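Local atomic coordinates of CEP104 (Gallus gallus, PDB entry 5JO8), a protein that probably binds tubulin or microtubules through its TOG domain as part of a centriolar interaction network. Residues 135-140 with 174-179; 183-188 with 224-229; 193-198 with 232-237. All coordinates share one frame; numbering follows the deposited sequence.

Contact 1. Residues 135-140 with 174-179; sequences TLPGLL and PVHLVQ
His176 reaches toward Leu136, Pro137 and Leu140 because its CG stands anti to the backbone N (chi1 -150°), which swings the imidazole off helix 173-177 onto helix 125-142. Leu136 takes the corresponding turn, with CG anti to its own N (chi1 -174°), and the two side chains run past each other in opposite directions. The CD2 methyl of Leu136 then rests 3.6 Å from His176 CB, while its CG lies over one ring face, displaced toward the rim. At the far end of the imidazole, Pro137 CG comes within 3.6 Å of His176 NE2, the pyrrolidine crossing the histidine at about a right angle. Leu140 brings CD1 to 3.4 Å from His176 ND1, and its other methyl, CD2, meets Leu177 CD2 at 3.8 Å. Leu196 of helix 187-204 also touches both Leu140 and Leu177, so the two leucines join a core shared by three helices. With an alanine at His176, Leu136, Pro137 and Leu140 would probably lose their common partner and a gap would open between the two helices, leaving chiefly the leucine pair to join them. Across these segments the ring atoms of His176, both nitrogens included, meet only carbon, and cohesion comes from van der Waals packing rather than from polar bonds.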
loop_
_atom_site.group_PDB
_atom_site.type_symbol
_atom_site.label_atom_id
_atom_site.label_comp_id
_atom_site.label_asym_id
_atom_site.label_seq_id
_atom_site.Cartn_x
_atom_site.Cartn_y
_atom_site.Cartn_z
ATOM N N THR A 135 3.747 6.510 -1.043
ATOM C CA THR A 135 3.673 5.845 0.255
ATOM C C THR A 135 3.296 4.365 0.196
ATOM O O THR A 135 3.722 3.585 1.050
ATOM C CB THR A 135 2.697 6.569 1.203
ATOM O OG1 THR A 135 1.373 6.533 0.655
ATOM C CG2 THR A 135 3.132 8.017 1.387
ATOM N N LEU A 136 2.495 3.983 -0.786
ATOM C CA LEU A 136 2.052 2.591 -0.868
ATOM C C LEU A 136 3.199 1.574 -0.910
ATOM O O LEU A 136 3.110 0.541 -0.239
ATOM C CB LEU A 136 1.087 2.397 -2.044
ATOM C CG LEU A 136 0.433 1.014 -2.165
ATOM C CD1 LEU A 136 -0.285 0.598 -0.873
ATOM C CD2 LEU A 136 -0.533 1.036 -3.339
ATOM N N PRO A 137 4.277 1.839 -1.668
ATOM C CA PRO A 137 5.355 0.835 -1.661
ATOM C C PRO A 137 5.956 0.616 -0.277
ATOM O O PRO A 137 6.204 -0.527 0.129
ATOM C CB PRO A 137 6.389 1.434 -2.605
ATOM C CG PRO A 137 5.571 2.254 -3.557
ATOM C CD PRO A 137 4.512 2.874 -2.690
ATOM N N GLY A 138 6.161 1.695 0.467
ATOM C CA GLY A 138 6.663 1.569 1.816
ATOM C C GLY A 138 5.689 0.871 2.748
ATOM O O GLY A 138 6.093 0.086 3.617
ATOM N N LEU A 139 4.401 1.162 2.595
ATOM C CA LEU A 139 3.384 0.524 3.432
ATOM C C LEU A 139 3.373 -0.969 3.149
ATOM O O LEU A 139 3.295 -1.790 4.075
ATOM C CB LEU A 139 2.008 1.119 3.160
ATOM C CG LEU A 139 1.824 2.549 3.662
ATOM C CD1 LEU A 139 0.603 3.158 3.019
ATOM C CD2 LEU A 139 1.690 2.555 5.188
ATOM N N LEU A 140 3.481 -1.313 1.876
ATOM C CA LEU A 140 3.524 -2.729 1.499
ATOM C C LEU A 140 4.735 -3.432 2.091
ATOM O O LEU A 140 4.640 -4.586 2.513
ATOM C CB LEU A 140 3.455 -2.906 -0.021
ATOM C CG LEU A 140 2.013 -2.849 -0.514
ATOM C CD1 LEU A 140 1.966 -2.701 -2.022
ATOM C CD2 LEU A 140 1.249 -4.108 -0.088
ATOM N N PRO A 174 -5.454 -1.352 -6.156
ATOM C CA PRO A 174 -5.563 -2.722 -6.684
ATOM C C PRO A 174 -4.495 -3.089 -7.708
ATOM O O PRO A 174 -3.968 -4.203 -7.702
ATOM C CB PRO A 174 -6.954 -2.726 -7.331
ATOM C CG PRO A 174 -7.727 -1.792 -6.480
ATOM C CD PRO A 174 -6.758 -0.664 -6.202
ATOM N N VAL A 175 -4.169 -2.143 -8.585
ATOM C CA VAL A 175 -3.163 -2.376 -9.604
ATOM C C VAL A 175 -1.794 -2.643 -8.988
ATOM O O VAL A 175 -1.076 -3.546 -9.421
ATOM C CB VAL A 175 -3.123 -1.210 -10.610
ATOM C CG1 VAL A 175 -2.055 -1.457 -11.662
ATOM C CG2 VAL A 175 -4.489 -1.045 -11.250
ATOM N N HIS A 176 -1.439 -1.875 -7.967
ATOM C CA HIS A 176 -0.188 -2.103 -7.258
ATOM C C HIS A 176 -0.178 -3.500 -6.626
ATOM O O HIS A 176 0.829 -4.200 -6.669
ATOM C CB HIS A 176 -0.010 -1.054 -6.165
ATOM C CG HIS A 176 1.418 -0.731 -5.860
ATOM N ND1 HIS A 176 2.270 -1.621 -5.242
ATOM C CD2 HIS A 176 2.143 0.391 -6.080
ATOM C CE1 HIS A 176 3.460 -1.064 -5.097
ATOM N NE2 HIS A 176 3.409 0.157 -5.601
ATOM N N LEU A 177 -1.304 -3.885 -6.036
ATOM C CA LEU A 177 -1.405 -5.173 -5.339
ATOM C C LEU A 177 -1.276 -6.409 -6.236
ATOM O O LEU A 177 -0.837 -7.460 -5.758
ATOM C CB LEU A 177 -2.709 -5.246 -4.554
ATOM C CG LEU A 177 -2.823 -4.356 -3.317
ATOM C CD1 LEU A 177 -4.196 -4.490 -2.753
ATOM C CD2 LEU A 177 -1.765 -4.650 -2.253
ATOM N N VAL A 178 -1.663 -6.295 -7.505
ATOM C CA VAL A 178 -1.596 -7.432 -8.433
ATOM C C VAL A 178 -0.321 -7.523 -9.263
ATOM O O VAL A 178 -0.232 -8.319 -10.195
ATOM C CB VAL A 178 -2.855 -7.554 -9.316
ATOM C CG1 VAL A 178 -4.099 -7.694 -8.462
ATOM C CG2 VAL A 178 -2.962 -6.379 -10.284
ATOM N N GLN A 179 0.675 -6.713 -8.923
ATOM C CA GLN A 179 1.942 -6.806 -9.628
ATOM C C GLN A 179 2.641 -8.116 -9.275
ATOM O O GLN A 179 2.345 -8.719 -8.247
ATOM C CB GLN A 179 2.819 -5.584 -9.328
ATOM C CG GLN A 179 2.237 -4.282 -9.888
ATOM C CD GLN A 179 1.775 -4.427 -11.339
ATOM O OE1 GLN A 179 2.593 -4.562 -12.250
ATOM N NE2 GLN A 179 0.456 -4.417 -11.553
#

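Contact 2. Residues 183-188 with 224-229; sequences PNSPTH and LEHRVY
The His226 ring carries the carbonyl oxygen of Pro183 over the centre of one face, 3.4 Å above the plane, while Ser185 lies at its edge. There His226 NE2 gives a hydrogen bond to Ser185 O at 3.0 Å, close to the ring plane but bent (143° at the hydrogen), and a weak one to Ser185 OG, whose stronger partner is Lys182 O. The other nitrogen, His226 ND1, accepts the backbone N-H of Val228 at 3.0 Å. With one nitrogen donating and the other accepting, the ring's rotation is fixed and a neutral, NE2-protonated imidazole is the likely form.

The guanidinium of Arg227 has Asn184 O over one face, offset toward the rim, and a water in its plane at the edge. That water accepts from Arg227 NE at 2.9 Å, donates to Ser185 O at 2.7 Å and is hydrogen-bonded to Thr187 OG1, so it ties both loops to the start of helix 187-204. Ser185 O thus serves two donors, the histidine and the water. Arg227 CG sits between the backbone N and the carbonyl carbon (chi1 61°), which lays the extended chain along the 183-184 backbone. The Arg227 backbone N also bonds to Pro183 O at 3.1 Å, so this one oxygen meets both the amide and the histidine face. Farther along, Thr187 crosses Val228 at about a right angle, OG1 of Thr187 lying 3.4 Å from Val228 CG2.

Pro186 and Val228 occupy the N-cap positions of helices 187-204 and 229-245, and the contact joins the loop before the first to the loop before the second. In related HEAT-repeat TOG domains, loops between helices line the tubulin-binding edge; whether these loops do the same is not established.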
loop_
_atom_site.group_PDB
_atom_site.type_symbol
_atom_site.label_atom_id
_atom_site.label_comp_id
_atom_site.label_asym_id
_atom_site.label_seq_id
_atom_site.Cartn_x
_atom_site.Cartn_y
_atom_site.Cartn_z
ATOM N N PRO A 183 8.501 -15.995 -6.924
ATOM C CA PRO A 183 8.291 -17.290 -6.257
ATOM C C PRO A 183 9.129 -17.461 -4.997
ATOM O O PRO A 183 8.795 -18.283 -4.135
ATOM C CB PRO A 183 8.747 -18.303 -7.312
ATOM C CG PRO A 183 8.625 -17.584 -8.607
ATOM C CD PRO A 183 8.963 -16.159 -8.312
ATOM N N ASN A 184 10.212 -16.696 -4.906
ATOM C CA ASN A 184 11.129 -16.773 -3.778
ATOM C C ASN A 184 10.968 -15.581 -2.838
ATOM O O ASN A 184 11.750 -15.420 -1.903
ATOM C CB ASN A 184 12.564 -16.816 -4.294
ATOM C CG ASN A 184 12.891 -15.632 -5.182
ATOM O OD1 ASN A 184 12.464 -15.572 -6.336
ATOM N ND2 ASN A 184 13.646 -14.683 -4.647
ATOM N N SER A 185 9.963 -14.745 -3.093
ATOM C CA SER A 185 9.702 -13.582 -2.247
ATOM C C SER A 185 9.507 -13.986 -0.788
ATOM O O SER A 185 9.009 -15.080 -0.500
ATOM C CB SER A 185 8.471 -12.825 -2.743
ATOM O OG SER A 185 7.332 -13.665 -2.743
ATOM N N PRO A 186 9.905 -13.104 0.144
ATOM C CA PRO A 186 9.789 -13.395 1.576
ATOM C C PRO A 186 8.377 -13.813 1.973
ATOM O O PRO A 186 7.394 -13.225 1.512
ATOM C CB PRO A 186 10.170 -12.066 2.232
ATOM C CG PRO A 186 11.105 -11.436 1.260
ATOM C CD PRO A 186 10.581 -11.814 -0.103
ATOM N N THR A 187 8.291 -14.833 2.816
ATOM C CA THR A 187 7.017 -15.448 3.153
ATOM C C THR A 187 5.989 -14.471 3.723
ATOM O O THR A 187 4.859 -14.427 3.255
ATOM C CB THR A 187 7.226 -16.613 4.119
ATOM O OG1 THR A 187 8.115 -17.555 3.505
ATOM C CG2 THR A 187 5.902 -17.293 4.438
ATOM N N HIS A 188 6.373 -13.686 4.725
ATOM C CA HIS A 188 5.426 -12.743 5.324
ATOM C C HIS A 188 4.928 -11.725 4.303
ATOM O O HIS A 188 3.730 -11.454 4.221
ATOM C CB HIS A 188 6.046 -12.027 6.523
ATOM C CG HIS A 188 6.272 -12.926 7.694
ATOM N ND1 HIS A 188 7.377 -12.827 8.514
ATOM C CD2 HIS A 188 5.530 -13.947 8.183
ATOM C CE1 HIS A 188 7.304 -13.749 9.458
ATOM N NE2 HIS A 188 6.195 -14.445 9.277
ATOM N N LEU A 224 0.805 -19.077 -7.576
ATOM C CA LEU A 224 0.740 -20.539 -7.491
ATOM C C LEU A 224 2.124 -21.153 -7.599
ATOM O O LEU A 224 2.322 -22.316 -7.240
ATOM C CB LEU A 224 -0.145 -21.113 -8.599
ATOM C CG LEU A 224 -1.655 -20.881 -8.529
ATOM C CD1 LEU A 224 -2.348 -21.456 -9.757
ATOM C CD2 LEU A 224 -2.218 -21.482 -7.250
ATOM N N GLU A 225 3.083 -20.384 -8.099
ATOM C CA GLU A 225 4.448 -20.876 -8.234
ATOM C C GLU A 225 5.266 -20.615 -6.975
ATOM O O GLU A 225 6.414 -21.041 -6.872
ATOM C CB GLU A 225 5.126 -20.238 -9.450
ATOM C CG GLU A 225 4.388 -20.476 -10.757
ATOM C CD GLU A 225 5.269 -20.256 -11.967
ATOM O OE1 GLU A 225 6.098 -19.321 -11.937
ATOM O OE2 GLU A 225 5.140 -21.024 -12.945
ATOM N N HIS A 226 4.683 -19.911 -6.011
ATOM C CA HIS A 226 5.439 -19.561 -4.815
ATOM C C HIS A 226 5.891 -20.804 -4.055
ATOM O O HIS A 226 5.205 -21.823 -4.053
ATOM C CB HIS A 226 4.643 -18.631 -3.900
ATOM C CG HIS A 226 5.491 -17.916 -2.893
ATOM N ND1 HIS A 226 5.856 -18.475 -1.689
ATOM C CD2 HIS A 226 6.072 -16.693 -2.932
ATOM C CE1 HIS A 226 6.612 -17.623 -1.020
ATOM N NE2 HIS A 226 6.757 -16.532 -1.753
ATOM N N ARG A 227 7.053 -20.724 -3.422
ATOM C CA ARG A 227 7.606 -21.892 -2.738
ATOM C C ARG A 227 6.834 -22.292 -1.476
ATOM O O ARG A 227 6.930 -23.427 -1.019
ATOM C CB ARG A 227 9.090 -21.677 -2.422
ATOM C CG ARG A 227 9.373 -20.503 -1.507
ATOM C CD ARG A 227 10.868 -20.228 -1.433
ATOM N NE ARG A 227 11.178 -19.154 -0.491
ATOM C CZ ARG A 227 12.410 -18.748 -0.202
ATOM N NH1 ARG A 227 13.454 -19.325 -0.781
ATOM N NH2 ARG A 227 12.598 -17.764 0.670
ATOM N N VAL A 228 6.059 -21.371 -0.918
ATOM C CA VAL A 228 5.371 -21.628 0.343
ATOM C C VAL A 228 3.912 -22.036 0.148
ATOM O O VAL A 228 3.136 -21.317 -0.491
ATOM C CB VAL A 228 5.503 -20.429 1.297
ATOM C CG1 VAL A 228 4.707 -20.666 2.563
ATOM C CG2 VAL A 228 6.973 -20.164 1.614
ATOM N N TYR A 229 3.544 -23.192 0.704
ATOM C CA TYR A 229 2.190 -23.720 0.557
ATOM C C TYR A 229 1.102 -22.713 0.923
ATOM O O TYR A 229 0.118 -22.566 0.206
ATOM C CB TYR A 229 2.006 -24.999 1.390
ATOM C CG TYR A 229 0.556 -25.445 1.493
ATOM C CD1 TYR A 229 -0.025 -26.220 0.501
ATOM C CD2 TYR A 229 -0.229 -25.072 2.572
ATOM C CE1 TYR A 229 -1.349 -26.624 0.586
ATOM C CE2 TYR A 229 -1.555 -25.465 2.664
ATOM C CZ TYR A 229 -2.109 -26.239 1.672
ATOM O OH TYR A 229 -3.427 -26.628 1.782
HETATM O O HOH W 1 9.532 -17.320 0.946
#

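Contact 3. Residues 193-198 with 232-237; sequences RVELVE and RDVALR
Two neighbouring helices of the TOG solenoid are joined here by a valine contact and a salt-bridge network of Glu198, Asp233 and Arg237. The segments run nearly parallel, their axes 9.2 Å apart at closest approach and inclined by 15°. Val194 and Val234 meet obliquely, with Val194 CG2 at 3.6 Å from Val234 CB. Val234 CG1, anti to the backbone N, is thereby directed at the other helix, where it lies 3.5 Å from Val194 O and also touches the Glu198 carboxylate. One turn on, Arg237 grips that carboxylate side-on: NE bonds to OE1 of Glu198 at 2.8 Å, almost straight at 171°, and NH2 to OE2 of Glu198 at 2.9 Å. Both oxygens are met on their syn side, and the two planar groups are turned 30° apart. On its own helix, Arg237 NH1 pairs with Asp233 OD2 at 3.0 Å, so the guanidinium is held from two directions. On the helix 213-223 side, Phe219 packs on Val194, and Leu266 and Leu270 of helix 265-276 pack on Leu236, placing helix 229-245 between helices 187-204 and 265-276.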
loop_
_atom_site.group_PDB
_atom_site.type_symbol
_atom_site.label_atom_id
_atom_site.label_comp_id
_atom_site.label_asym_id
_atom_site.label_seq_id
_atom_site.Cartn_x
_atom_site.Cartn_y
_atom_site.Cartn_z
ATOM N N ARG A 193 0.548 -10.031 0.788
ATOM C CA ARG A 193 0.106 -9.598 -0.530
ATOM C C ARG A 193 -1.068 -10.423 -1.041
ATOM O O ARG A 193 -2.058 -9.864 -1.501
ATOM C CB ARG A 193 1.245 -9.599 -1.546
ATOM C CG ARG A 193 0.854 -8.902 -2.845
ATOM C CD ARG A 193 1.510 -7.521 -2.985
ATOM N NE ARG A 193 2.855 -7.665 -3.538
ATOM C CZ ARG A 193 3.114 -7.947 -4.810
ATOM N NH1 ARG A 193 2.120 -8.113 -5.673
ATOM N NH2 ARG A 193 4.368 -8.076 -5.219
ATOM N N VAL A 194 -0.991 -11.753 -0.956
ATOM C CA VAL A 194 -2.118 -12.548 -1.438
ATOM C C VAL A 194 -3.372 -12.312 -0.605
ATOM O O VAL A 194 -4.485 -12.299 -1.133
ATOM C CB VAL A 194 -1.780 -14.042 -1.591
ATOM C CG1 VAL A 194 -0.781 -14.227 -2.710
ATOM C CG2 VAL A 194 -1.229 -14.625 -0.285
ATOM N N GLU A 195 -3.200 -12.110 0.700
ATOM C CA GLU A 195 -4.344 -11.880 1.556
ATOM C C GLU A 195 -4.997 -10.527 1.268
ATOM O O GLU A 195 -6.222 -10.412 1.314
ATOM C CB GLU A 195 -3.943 -11.976 3.031
ATOM C CG GLU A 195 -3.570 -13.364 3.479
ATOM C CD GLU A 195 -3.078 -13.374 4.913
ATOM O OE1 GLU A 195 -2.543 -12.338 5.374
ATOM O OE2 GLU A 195 -3.233 -14.412 5.578
ATOM N N LEU A 196 -4.179 -9.516 0.990
ATOM C CA LEU A 196 -4.693 -8.195 0.612
ATOM C C LEU A 196 -5.523 -8.248 -0.664
ATOM O O LEU A 196 -6.613 -7.676 -0.732
ATOM C CB LEU A 196 -3.557 -7.182 0.450
ATOM C CG LEU A 196 -3.172 -6.475 1.750
ATOM C CD1 LEU A 196 -1.855 -5.734 1.598
ATOM C CD2 LEU A 196 -4.274 -5.515 2.163
ATOM N N VAL A 197 -5.008 -8.943 -1.673
ATOM C CA VAL A 197 -5.740 -9.115 -2.918
ATOM C C VAL A 197 -7.048 -9.850 -2.636
ATOM O O VAL A 197 -8.113 -9.407 -3.065
ATOM C CB VAL A 197 -4.897 -9.858 -3.988
ATOM C CG1 VAL A 197 -5.752 -10.190 -5.209
ATOM C CG2 VAL A 197 -3.690 -9.012 -4.401
ATOM N N GLU A 198 -6.977 -10.965 -1.906
ATOM C CA GLU A 198 -8.170 -11.758 -1.661
ATOM C C GLU A 198 -9.226 -10.916 -0.965
ATOM O O GLU A 198 -10.405 -10.950 -1.326
ATOM C CB GLU A 198 -7.848 -12.968 -0.790
ATOM C CG GLU A 198 -9.054 -13.858 -0.526
ATOM C CD GLU A 198 -8.787 -14.931 0.502
ATOM O OE1 GLU A 198 -9.475 -15.969 0.441
ATOM O OE2 GLU A 198 -7.911 -14.737 1.376
ATOM N N ARG A 232 0.451 -20.299 -1.851
ATOM C CA ARG A 232 -0.259 -20.924 -2.957
ATOM C C ARG A 232 -1.720 -21.157 -2.610
ATOM O O ARG A 232 -2.591 -21.042 -3.468
ATOM C CB ARG A 232 0.392 -22.260 -3.350
ATOM C CG ARG A 232 1.845 -22.140 -3.784
ATOM C CD ARG A 232 2.379 -23.437 -4.377
ATOM N NE ARG A 232 2.322 -24.558 -3.438
ATOM C CZ ARG A 232 3.285 -24.875 -2.577
ATOM N NH1 ARG A 232 3.142 -25.926 -1.779
ATOM N NH2 ARG A 232 4.396 -24.152 -2.514
ATOM N N ASP A 233 -1.985 -21.497 -1.354
ATOM C CA ASP A 233 -3.346 -21.790 -0.940
ATOM C C ASP A 233 -4.255 -20.563 -1.039
ATOM O O ASP A 233 -5.406 -20.680 -1.451
ATOM C CB ASP A 233 -3.371 -22.387 0.468
ATOM C CG ASP A 233 -4.776 -22.702 0.943
ATOM O OD1 ASP A 233 -5.373 -23.667 0.423
ATOM O OD2 ASP A 233 -5.278 -21.993 1.840
ATOM N N VAL A 234 -3.737 -19.377 -0.701
ATOM C CA VAL A 234 -4.542 -18.172 -0.872
ATOM C C VAL A 234 -4.769 -17.908 -2.360
ATOM O O VAL A 234 -5.860 -17.519 -2.768
ATOM C CB VAL A 234 -3.924 -16.949 -0.187
ATOM C CG1 VAL A 234 -4.844 -15.742 -0.354
ATOM C CG2 VAL A 234 -3.685 -17.245 1.282
ATOM N N ALA A 235 -3.737 -18.138 -3.169
ATOM C CA ALA A 235 -3.869 -17.972 -4.613
ATOM C C ALA A 235 -4.978 -18.871 -5.173
ATOM O O ALA A 235 -5.785 -18.436 -5.996
ATOM C CB ALA A 235 -2.537 -18.231 -5.303
ATOM N N LEU A 236 -5.048 -20.110 -4.680
ATOM C CA LEU A 236 -6.132 -21.005 -5.067
ATOM C C LEU A 236 -7.497 -20.448 -4.678
ATOM O O LEU A 236 -8.431 -20.487 -5.469
ATOM C CB LEU A 236 -5.946 -22.372 -4.423
ATOM C CG LEU A 236 -4.768 -23.197 -4.914
ATOM C CD1 LEU A 236 -4.559 -24.349 -3.948
ATOM C CD2 LEU A 236 -5.046 -23.704 -6.322
ATOM N N ARG A 237 -7.617 -19.944 -3.455
ATOM C CA ARG A 237 -8.876 -19.349 -3.003
ATOM C C ARG A 237 -9.318 -18.202 -3.900
ATOM O O ARG A 237 -10.502 -18.052 -4.201
ATOM C CB ARG A 237 -8.766 -18.857 -1.561
ATOM C CG ARG A 237 -8.557 -19.974 -0.556
ATOM C CD ARG A 237 -9.095 -19.590 0.817
ATOM N NE ARG A 237 -8.486 -18.377 1.357
ATOM C CZ ARG A 237 -7.422 -18.361 2.158
ATOM N NH1 ARG A 237 -6.835 -19.499 2.506
ATOM N NH2 ARG A 237 -6.943 -17.209 2.612
#

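Overall arrangement
The three contacts follow the helical solenoid from near the middle of the chain toward its C-terminal end. Contacts 2 and 3 both join helix 187-204 to the chain at and beyond residue 224; their centres are about 11 Å apart, one at the loops and the other on the helices that follow. Arg232 NH2 of contact 3 connects them, bonding back to His226 O at 2.9 Å. Contact 1 lies about 15 Å from contact 3, centre to centre, and is linked to it by Arg193, whose NH1 probably donates to Gln179 O at 2.7 Å and Leu177 O at 3.0 Å. Helix 187-204 thus takes part in contacts 2 and 3 and also packs against contact 1.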